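Local coordinates for protein clan CA, family C40, NlpC/P60 superfamily cysteine peptidase (Trichomonas vaginalis, PDB 6BIO) that probably acts as a peptidoglycan hydrolase, cutting peptide bonds of the bacterial cell wall with a cysteine-type peptidase activity, at residues H207-E212 and I272-T277. Residues are numbered along the deposited sequence; the frame is centred on the assembly and turned at random.
Sequences HGQLIE and IRRYWT
Arg273 sets CG beside its own backbone N (chi1 -65°), and a bend at chi2 (-63°) puts CD against His207 O, 3.1 Å away. Arg274, on the other face of the sheet, starts with CG anti to the backbone N (chi1 177°) and bends at chi3, which sets NE; its side chain crosses that of Ile211 at a slant. The Arg273 guanidinium is sandwiched: Leu210 CD1 sits over the centre of one face, 3.7 Å from NE, and His207 N lies over the opposite face. From its edge NH1 gives a bent hydrogen bond to Gly208 O, 3.0 Å away, while NE is hydrogen-bonded to Thr271 OG1. Over the guanidinium of Arg274 stands Ile211 CD1, 3.5 Å from CZ; Arg274 NH2 forms a salt bridge with Asp221 OD2.

These side chains flank an antiparallel ladder, a worked example of how a short edge strand is held: 209-210 is outermost beside 269-274 in the central sheet of the NlpC/P60 domain. Gln209 and Arg274 make the hydrogen-bonded pair, Leu210 and Arg273 the non-hydrogen-bonded one. Arg274 N meets an in-plane lone pair of Gln209 O at 2.8 Å, whereas Gln209 N approaches Arg274 O from above the carbonyl plane. An almost straight bond from Ile211 N to Ile272 O (2.9 Å) follows, and Ile211 CB packs on Ile272 CG2.

Next to Gln209, Gly208 CA sits over the centre of the Tyr275 ring, 3.9 Å from the centroid, in a CH-pi contact almost along the ring normal. Tyr275 OH is hydrogen-bonded to Gln204 O, and His207 CB touches OH at 3.3 Å. On the Arg274 side, a water bridges Gln209 OE1 and Trp276 O, while Arg274 CD rests over the Trp276 ring toward its rim.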
ATOM      1  N   HIS A 207       5.787  13.634   6.396  1.00  9.49           N
ATOM      2  CA  HIS A 207       6.441  12.833   5.357  1.00  9.05           C
ATOM      3  C   HIS A 207       5.700  13.001   4.050  1.00  8.78           C
ATOM      4  O   HIS A 207       4.648  13.617   3.988  1.00  9.06           O
ATOM      5  CB  HIS A 207       6.558  11.353   5.775  1.00  9.90           C
ATOM      6  CG  HIS A 207       7.230  11.178   7.099  1.00 11.48           C
ATOM      7  ND1 HIS A 207       8.603  11.236   7.251  1.00 13.69           N
ATOM      8  CD2 HIS A 207       6.719  11.007   8.341  1.00 11.82           C
ATOM      9  CE1 HIS A 207       8.900  11.099   8.533  1.00 13.91           C
ATOM     10  NE2 HIS A 207       7.774  10.949   9.214  1.00 13.24           N
ATOM     11  N   GLY A 208       6.219  12.365   3.010  1.00  9.46           N
ATOM     12  CA  GLY A 208       5.751  12.582   1.663  1.00  9.57           C
ATOM     13  C   GLY A 208       6.307  13.867   1.089  1.00 10.56           C
ATOM     14  O   GLY A 208       6.802  14.737   1.796  1.00 12.11           O
ATOM     15  N   GLN A 209       6.164  14.014  -0.217  1.00 10.58           N
ATOM     16  CA  GLN A 209       6.670  15.203  -0.878  1.00 12.05           C
ATOM     17  C   GLN A 209       5.780  16.382  -0.500  1.00 11.94           C
ATOM     18  O   GLN A 209       4.559  16.326  -0.612  1.00 11.16           O
ATOM     19  CB  GLN A 209       6.653  14.976  -2.396  1.00 14.92           C
ATOM     20  CG  GLN A 209       7.085  16.177  -3.258  1.00 18.10           C
ATOM     21  CD  GLN A 209       6.770  15.933  -4.736  1.00 21.00           C
ATOM     22  OE1 GLN A 209       6.398  14.821  -5.139  1.00 22.06           O
ATOM     23  NE2 GLN A 209       6.887  16.975  -5.539  1.00 23.36           N
ATOM     24  N   LEU A 210       6.385  17.481  -0.102  1.00 12.51           N
ATOM     25  CA  LEU A 210       5.637  18.659   0.315  1.00 13.33           C
ATOM     26  C   LEU A 210       5.185  19.460  -0.898  1.00 13.69           C
ATOM     27  O   LEU A 210       6.009  19.865  -1.719  1.00 15.05           O
ATOM     28  CB  LEU A 210       6.529  19.517   1.209  1.00 15.42           C
ATOM     29  CG  LEU A 210       5.901  20.753   1.844  1.00 17.06           C
ATOM     30  CD1 LEU A 210       4.756  20.357   2.740  1.00 17.58           C
ATOM     31  CD2 LEU A 210       6.934  21.556   2.638  1.00 18.62           C
ATOM     32  N   ILE A 211       3.883  19.676  -1.022  1.00 12.71           N
ATOM     33  CA  ILE A 211       3.302  20.463  -2.105  1.00 13.24           C
ATOM     34  C   ILE A 211       2.993  21.838  -1.501  1.00 14.24           C
ATOM     35  O   ILE A 211       2.004  22.010  -0.791  1.00 14.36           O
ATOM     36  CB  ILE A 211       2.042  19.803  -2.686  1.00 13.23           C
ATOM     37  CG1 ILE A 211       2.299  18.329  -3.076  1.00 12.80           C
ATOM     38  CG2 ILE A 211       1.547  20.614  -3.893  1.00 14.63           C
ATOM     39  CD1 ILE A 211       3.356  18.148  -4.137  1.00 13.16           C
ATOM     40  N   GLU A 212       3.840  22.822  -1.770  1.00 15.57           N
ATOM     41  CA  GLU A 212       3.772  24.058  -1.009  1.00 18.36           C
ATOM     42  C   GLU A 212       2.623  24.968  -1.440  1.00 19.16           C
ATOM     43  O   GLU A 212       2.102  25.710  -0.608  1.00 19.52           O
ATOM     44  CB  GLU A 212       5.099  24.802  -1.143  1.00 21.41           C
ATOM     45  CG  GLU A 212       5.166  26.022  -0.270  1.00 24.95           C
ATOM     46  CD  GLU A 212       6.556  26.654  -0.278  1.00 28.08           C
ATOM     47  OE1 GLU A 212       7.409  26.199  -1.071  1.00 29.40           O
ATOM     48  OE2 GLU A 212       6.803  27.585   0.525  1.00 29.88           O
ATOM     49  N   ILE A 272       0.209  19.882   2.610  1.00  8.43           N
ATOM     50  CA  ILE A 272      -0.242  19.018   1.518  1.00  8.30           C
ATOM     51  C   ILE A 272       0.922  18.101   1.184  1.00  7.95           C
ATOM     52  O   ILE A 272       2.035  18.575   0.908  1.00  8.94           O
ATOM     53  CB  ILE A 272      -0.661  19.848   0.293  1.00  9.24           C
ATOM     54  CG1 ILE A 272      -1.771  20.861   0.677  1.00  9.76           C
ATOM     55  CG2 ILE A 272      -1.107  18.898  -0.830  1.00  9.49           C
ATOM     56  CD1 ILE A 272      -2.000  21.893  -0.388  1.00 11.55           C
ATOM     57  N   ARG A 273       0.671  16.785   1.211  1.00  7.88           N
ATOM     58  CA  ARG A 273       1.737  15.808   1.078  1.00  7.46           C
ATOM     59  C   ARG A 273       1.396  14.806  -0.019  1.00  7.79           C
ATOM     60  O   ARG A 273       0.267  14.283  -0.080  1.00  7.57           O
ATOM     61  CB  ARG A 273       1.952  15.035   2.382  1.00  7.61           C
ATOM     62  CG  ARG A 273       2.436  15.864   3.548  1.00  7.94           C
ATOM     63  CD  ARG A 273       3.776  16.468   3.295  1.00  8.16           C
ATOM     64  NE  ARG A 273       4.326  17.083   4.497  1.00  9.87           N
ATOM     65  CZ  ARG A 273       5.618  17.271   4.724  1.00 10.99           C
ATOM     66  NH1 ARG A 273       6.522  16.827   3.871  1.00 11.38           N
ATOM     67  NH2 ARG A 273       6.000  17.880   5.858  1.00 12.09           N
ATOM     68  N   ARG A 274       2.386  14.520  -0.855  1.00  7.69           N
ATOM     69  CA  ARG A 274       2.244  13.640  -2.015  1.00  7.63           C
ATOM     70  C   ARG A 274       3.077  12.385  -1.758  1.00  8.08           C
ATOM     71  O   ARG A 274       4.316  12.426  -1.761  1.00  8.97           O
ATOM     72  CB  ARG A 274       2.700  14.371  -3.275  1.00  9.04           C
ATOM     73  CG  ARG A 274       2.655  13.495  -4.518  1.00  9.73           C
ATOM     74  CD  ARG A 274       2.781  14.308  -5.798  1.00 10.45           C
ATOM     75  NE  ARG A 274       1.713  15.309  -5.860  1.00 11.01           N
ATOM     76  CZ  ARG A 274       1.715  16.392  -6.623  1.00 11.73           C
ATOM     77  NH1 ARG A 274       2.708  16.632  -7.479  1.00 13.32           N
ATOM     78  NH2 ARG A 274       0.697  17.246  -6.544  1.00 12.23           N
ATOM     79  N   TYR A 275       2.389  11.288  -1.487  1.00  7.39           N
ATOM     80  CA  TYR A 275       3.030  10.020  -1.183  1.00  7.29           C
ATOM     81  C   TYR A 275       3.173   9.129  -2.401  1.00  8.03           C
ATOM     82  O   TYR A 275       3.830   8.089  -2.315  1.00  9.83           O
ATOM     83  CB  TYR A 275       2.257   9.290  -0.083  1.00  7.59           C
ATOM     84  CG  TYR A 275       2.540   9.805   1.304  1.00  7.50           C
ATOM     85  CD1 TYR A 275       1.881  10.905   1.819  1.00  7.77           C
ATOM     86  CD2 TYR A 275       3.452   9.154   2.110  1.00  8.07           C
ATOM     87  CE1 TYR A 275       2.148  11.342   3.118  1.00  7.52           C
ATOM     88  CE2 TYR A 275       3.723   9.597   3.402  1.00  8.06           C
ATOM     89  CZ  TYR A 275       3.068  10.689   3.891  1.00  7.53           C
ATOM     90  OH  TYR A 275       3.300  11.045   5.207  1.00  7.96           O
ATOM     91  N   TRP A 276       2.549   9.477  -3.522  1.00  8.33           N
ATOM     92  CA  TRP A 276       2.699   8.754  -4.775  1.00  9.80           C
ATOM     93  C   TRP A 276       3.816   9.378  -5.593  1.00 11.24           C
ATOM     94  O   TRP A 276       4.130  10.565  -5.453  1.00 12.27           O
ATOM     95  CB  TRP A 276       1.384   8.777  -5.557  1.00  9.35           C
ATOM     96  CG  TRP A 276       0.805  10.137  -5.852  1.00  9.46           C
ATOM     97  CD1 TRP A 276       0.013  10.905  -5.036  1.00  9.60           C
ATOM     98  CD2 TRP A 276       0.991  10.879  -7.044  1.00 10.53           C
ATOM     99  NE1 TRP A 276      -0.322  12.066  -5.676  1.00  9.56           N
ATOM    100  CE2 TRP A 276       0.264  12.074  -6.916  1.00 10.33           C
ATOM    101  CE3 TRP A 276       1.687  10.640  -8.226  1.00 11.70           C
ATOM    102  CZ2 TRP A 276       0.220  13.017  -7.922  1.00 11.48           C
ATOM    103  CZ3 TRP A 276       1.648  11.582  -9.205  1.00 11.93           C
ATOM    104  CH2 TRP A 276       0.932  12.756  -9.056  1.00 12.50           C
ATOM    105  N   THR A 277       4.460   8.550  -6.410  1.00 12.86           N
ATOM    106  CA  THR A 277       5.619   9.012  -7.162  1.00 16.39           C
ATOM    107  C   THR A 277       5.566   8.657  -8.624  1.00 18.91           C
ATOM    108  O   THR A 277       6.452   9.076  -9.374  1.00 21.27           O
ATOM    109  CB  THR A 277       6.932   8.432  -6.610  1.00 19.12           C
ATOM    110  OG1 THR A 277       6.969   7.042  -6.874  1.00 21.15           O
ATOM    111  CG2 THR A 277       7.080   8.658  -5.140  1.00 19.20           C
TER
HETATM  112  O   HOH W   1       6.249  12.025  -4.367  1.00 30.34           O